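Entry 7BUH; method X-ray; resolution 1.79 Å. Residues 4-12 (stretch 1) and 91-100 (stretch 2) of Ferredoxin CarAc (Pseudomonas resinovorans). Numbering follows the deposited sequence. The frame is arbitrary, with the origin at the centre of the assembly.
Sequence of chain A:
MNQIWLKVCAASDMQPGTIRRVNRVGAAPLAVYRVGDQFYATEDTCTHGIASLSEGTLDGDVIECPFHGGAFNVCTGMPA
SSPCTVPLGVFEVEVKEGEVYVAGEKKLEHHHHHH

Stretch 1, residues 4-12: IWLKVCAAS
Stretch 2 (91-100) FEVEVKEGEV

Residues 4-12 and 91-100 meet in a short antiparallel backbone pairing near Val100, extended at one end by a tryptophan whose ring face receives a lysine ammonium group; together the two stretches bury 600 Å².

Stretch 1 runs as a strand from Trp5 to Ala10 and enters a 3-10 segment at Ala11. In stretch 2, the strand Val93-Lys96 turns through a type I' turn, Lys96 to Glu99, into a second strand beginning at Glu99. Glu97 (phi/psi 51/42°) and Gly98 (77/11°) carry the positive phi values of this turn, which is closed by Lys96 N to Glu99 O at 2.8 Å and Glu99 N to Lys96 O at 3.0 Å.

Three backbone hydrogen bonds set the register. Val8 N donates to Val100 O (2.8 Å, 163°), Val100 N to Cys9 O (2.8 Å, 169°), and Ala11 N to Gly98 O (2.8 Å, 166°). Ala10 lies opposite Glu99 in a non-hydrogen-bonded pair, with CA atoms 4.2 Å apart and diverging side chains. This close approach admits two CA-H...O contacts, from Ala10 CA to Gly98 O (3.4 Å) and from Glu99 CA to Cys9 O (3.6 Å). The pairing passes through an irregular point in stretch 1: Val8 has phi/psi of -100/-64°, whereas Cys9 is almost fully extended at -174/173°.

Val100, buried and with chi1 t, packs against Val8 and Ala11 of stretch 1. Its CG1 lies 4.2 Å from Val8 CB, and its CG2 lies 4.0 Å from Ala11 CB; Ala11 CB also approaches Val95 CG1 at 4.1 Å.

At the other end of strand 5-10, the backbones separate: Trp5 and Val93 have CA atoms 8.7 Å apart, and the axes of strands 5-10 and 93-96 differ by 63° in direction. The indole of Trp5 (chi1 m, chi2 94°) bridges this gap. Lys96 NZ sits 3.6 Å from the centroid of the five-membered ring of Trp5, 15° off its normal, forming a cation-pi interaction; Lys96 CE lies over the six-membered ring. The ammonium group is held simultaneously by a salt bridge, with a very short 2.5 Å separation between Lys96 NZ and Glu94 OE2. Glu92 approaches the ring edge, its CD 3.8 Å from Trp5 CH2.

A second salt bridge, between the stretches, joins Lys7 NZ to Glu99 OE1 at 3.5 Å. The CA-to-CB bonds of both residues point sideways, but their side-chain ends come nearer to the opposing stretch, Lys7 with chi1 to chi4 of t, t, m, t.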

# COMPACT_ATOMS: atom_id res chain seq x y z
N ILE A 4 -10.46 8.72 9.00
CA ILE A 4 -9.07 9.20 8.71
C ILE A 4 -8.71 8.98 7.24
O ILE A 4 -8.76 7.83 6.77
CB ILE A 4 -7.99 8.55 9.61
CG1 ILE A 4 -8.26 8.74 11.10
CG2 ILE A 4 -6.61 9.08 9.24
CD1 ILE A 4 -7.44 7.79 11.97
N TRP A 5 -8.32 10.05 6.56
CA TRP A 5 -7.83 10.04 5.16
C TRP A 5 -6.52 10.79 5.13
O TRP A 5 -6.43 11.85 5.78
CB TRP A 5 -8.88 10.67 4.25
CG TRP A 5 -10.09 9.80 4.14
CD1 TRP A 5 -11.25 9.82 4.86
CD2 TRP A 5 -10.21 8.71 3.21
NE1 TRP A 5 -12.08 8.79 4.45
CE2 TRP A 5 -11.46 8.10 3.44
CE3 TRP A 5 -9.35 8.19 2.24
CZ2 TRP A 5 -11.90 7.02 2.67
CZ3 TRP A 5 -9.78 7.11 1.49
CH2 TRP A 5 -11.03 6.54 1.71
N LEU A 6 -5.51 10.23 4.45
CA LEU A 6 -4.18 10.84 4.36
C LEU A 6 -3.96 11.37 2.94
O LEU A 6 -4.08 10.58 1.99
CB LEU A 6 -3.13 9.78 4.70
CG LEU A 6 -3.28 9.10 6.04
CD1 LEU A 6 -2.10 8.19 6.26
CD2 LEU A 6 -3.41 10.11 7.20
N LYS A 7 -3.68 12.65 2.80
CA LYS A 7 -3.48 13.26 1.48
C LYS A 7 -2.10 12.81 0.99
O LYS A 7 -1.09 12.97 1.73
CB LYS A 7 -3.66 14.77 1.50
CG LYS A 7 -3.33 15.45 0.18
CD LYS A 7 -3.54 16.96 0.22
CE LYS A 7 -5.00 17.31 0.37
NZ LYS A 7 -5.23 18.77 0.51
N VAL A 8 -2.05 12.26 -0.21
CA VAL A 8 -0.79 11.73 -0.80
C VAL A 8 -0.23 12.76 -1.78
O VAL A 8 0.91 13.26 -1.56
CB VAL A 8 -1.06 10.37 -1.45
CG1 VAL A 8 0.19 9.73 -2.03
CG2 VAL A 8 -1.70 9.47 -0.43
N CYS A 9 -0.95 13.04 -2.85
CA CYS A 9 -0.45 13.91 -3.95
C CYS A 9 -1.58 14.12 -4.94
O CYS A 9 -2.58 13.48 -4.79
CB CYS A 9 0.71 13.26 -4.69
SG CYS A 9 0.33 11.61 -5.33
N ALA A 10 -1.37 14.98 -5.92
CA ALA A 10 -2.27 15.09 -7.08
C ALA A 10 -2.25 13.77 -7.85
O ALA A 10 -1.15 13.21 -8.04
CB ALA A 10 -1.83 16.23 -7.96
N ALA A 11 -3.40 13.31 -8.32
CA ALA A 11 -3.51 12.11 -9.19
C ALA A 11 -2.59 12.27 -10.39
O ALA A 11 -1.90 11.29 -10.73
CB ALA A 11 -4.95 11.86 -9.60
N SER A 12 -2.46 13.47 -10.94
CA SER A 12 -1.64 13.66 -12.17
C SER A 12 -0.12 13.58 -11.88
O SER A 12 0.67 13.43 -12.84
CB SER A 12 -2.05 14.94 -12.83
OG SER A 12 -1.88 16.03 -11.95
N PHE A 91 -5.65 -0.97 2.16
CA PHE A 91 -6.23 0.34 2.56
C PHE A 91 -7.00 0.91 1.38
O PHE A 91 -6.45 0.95 0.29
CB PHE A 91 -5.16 1.31 3.06
CG PHE A 91 -4.44 0.80 4.28
CD1 PHE A 91 -3.59 -0.29 4.21
CD2 PHE A 91 -4.68 1.36 5.53
CE1 PHE A 91 -2.96 -0.79 5.35
CE2 PHE A 91 -4.06 0.86 6.67
CZ PHE A 91 -3.19 -0.21 6.57
N GLU A 92 -8.21 1.40 1.62
CA GLU A 92 -9.01 2.16 0.62
C GLU A 92 -8.27 3.41 0.13
O GLU A 92 -7.57 4.08 0.93
CB GLU A 92 -10.36 2.55 1.23
CG GLU A 92 -11.34 3.08 0.19
CD GLU A 92 -12.75 3.34 0.73
OE1 GLU A 92 -13.04 2.89 1.88
OE2 GLU A 92 -13.56 3.99 0.02
N VAL A 93 -8.40 3.71 -1.16
CA VAL A 93 -7.82 4.91 -1.82
C VAL A 93 -8.96 5.65 -2.52
O VAL A 93 -9.69 4.98 -3.27
CB VAL A 93 -6.71 4.59 -2.82
CG1 VAL A 93 -6.17 5.88 -3.45
CG2 VAL A 93 -5.58 3.79 -2.18
N GLU A 94 -9.12 6.94 -2.25
CA GLU A 94 -10.13 7.80 -2.94
C GLU A 94 -9.39 8.96 -3.60
O GLU A 94 -8.57 9.58 -2.91
CB GLU A 94 -11.19 8.30 -1.96
CG GLU A 94 -12.27 7.27 -1.63
CD GLU A 94 -13.34 7.60 -0.57
OE1 GLU A 94 -14.12 6.67 -0.21
OE2 GLU A 94 -13.43 8.77 -0.10
N VAL A 95 -9.73 9.28 -4.85
CA VAL A 95 -9.32 10.57 -5.49
C VAL A 95 -10.42 11.58 -5.19
O VAL A 95 -11.56 11.31 -5.50
CB VAL A 95 -9.06 10.42 -6.99
CG1 VAL A 95 -8.49 11.70 -7.57
CG2 VAL A 95 -8.16 9.23 -7.27
N LYS A 96 -10.08 12.66 -4.49
CA LYS A 96 -11.02 13.72 -4.08
C LYS A 96 -10.49 15.05 -4.63
O LYS A 96 -9.34 15.45 -4.30
CB LYS A 96 -11.18 13.74 -2.55
CG LYS A 96 -11.48 12.43 -1.83
CD LYS A 96 -11.17 12.54 -0.31
CE LYS A 96 -10.92 11.26 0.48
NZ LYS A 96 -12.15 10.61 0.98
N GLU A 97 -11.27 15.70 -5.50
CA GLU A 97 -10.87 16.96 -6.19
C GLU A 97 -9.49 16.76 -6.83
O GLU A 97 -8.67 17.69 -6.72
CB GLU A 97 -10.75 18.14 -5.21
CG GLU A 97 -11.95 18.40 -4.33
CD GLU A 97 -13.12 19.08 -5.03
OE1 GLU A 97 -13.03 19.38 -6.22
OE2 GLU A 97 -14.14 19.23 -4.39
N GLY A 98 -9.23 15.61 -7.46
CA GLY A 98 -8.00 15.36 -8.24
C GLY A 98 -6.78 15.07 -7.36
O GLY A 98 -5.62 14.99 -7.88
N GLU A 99 -7.03 14.86 -6.07
CA GLU A 99 -5.97 14.53 -5.11
C GLU A 99 -6.20 13.13 -4.57
O GLU A 99 -7.33 12.81 -4.21
CB GLU A 99 -5.94 15.62 -4.04
CG GLU A 99 -5.28 16.88 -4.60
CD GLU A 99 -4.33 17.59 -3.66
OE1 GLU A 99 -4.79 18.53 -2.98
OE2 GLU A 99 -3.12 17.24 -3.64
N VAL A 100 -5.11 12.37 -4.45
CA VAL A 100 -5.14 10.96 -3.96
C VAL A 100 -5.10 10.97 -2.43
O VAL A 100 -4.20 11.63 -1.84
CB VAL A 100 -3.95 10.18 -4.53
CG1 VAL A 100 -3.96 8.76 -3.98
CG2 VAL A 100 -3.99 10.21 -6.06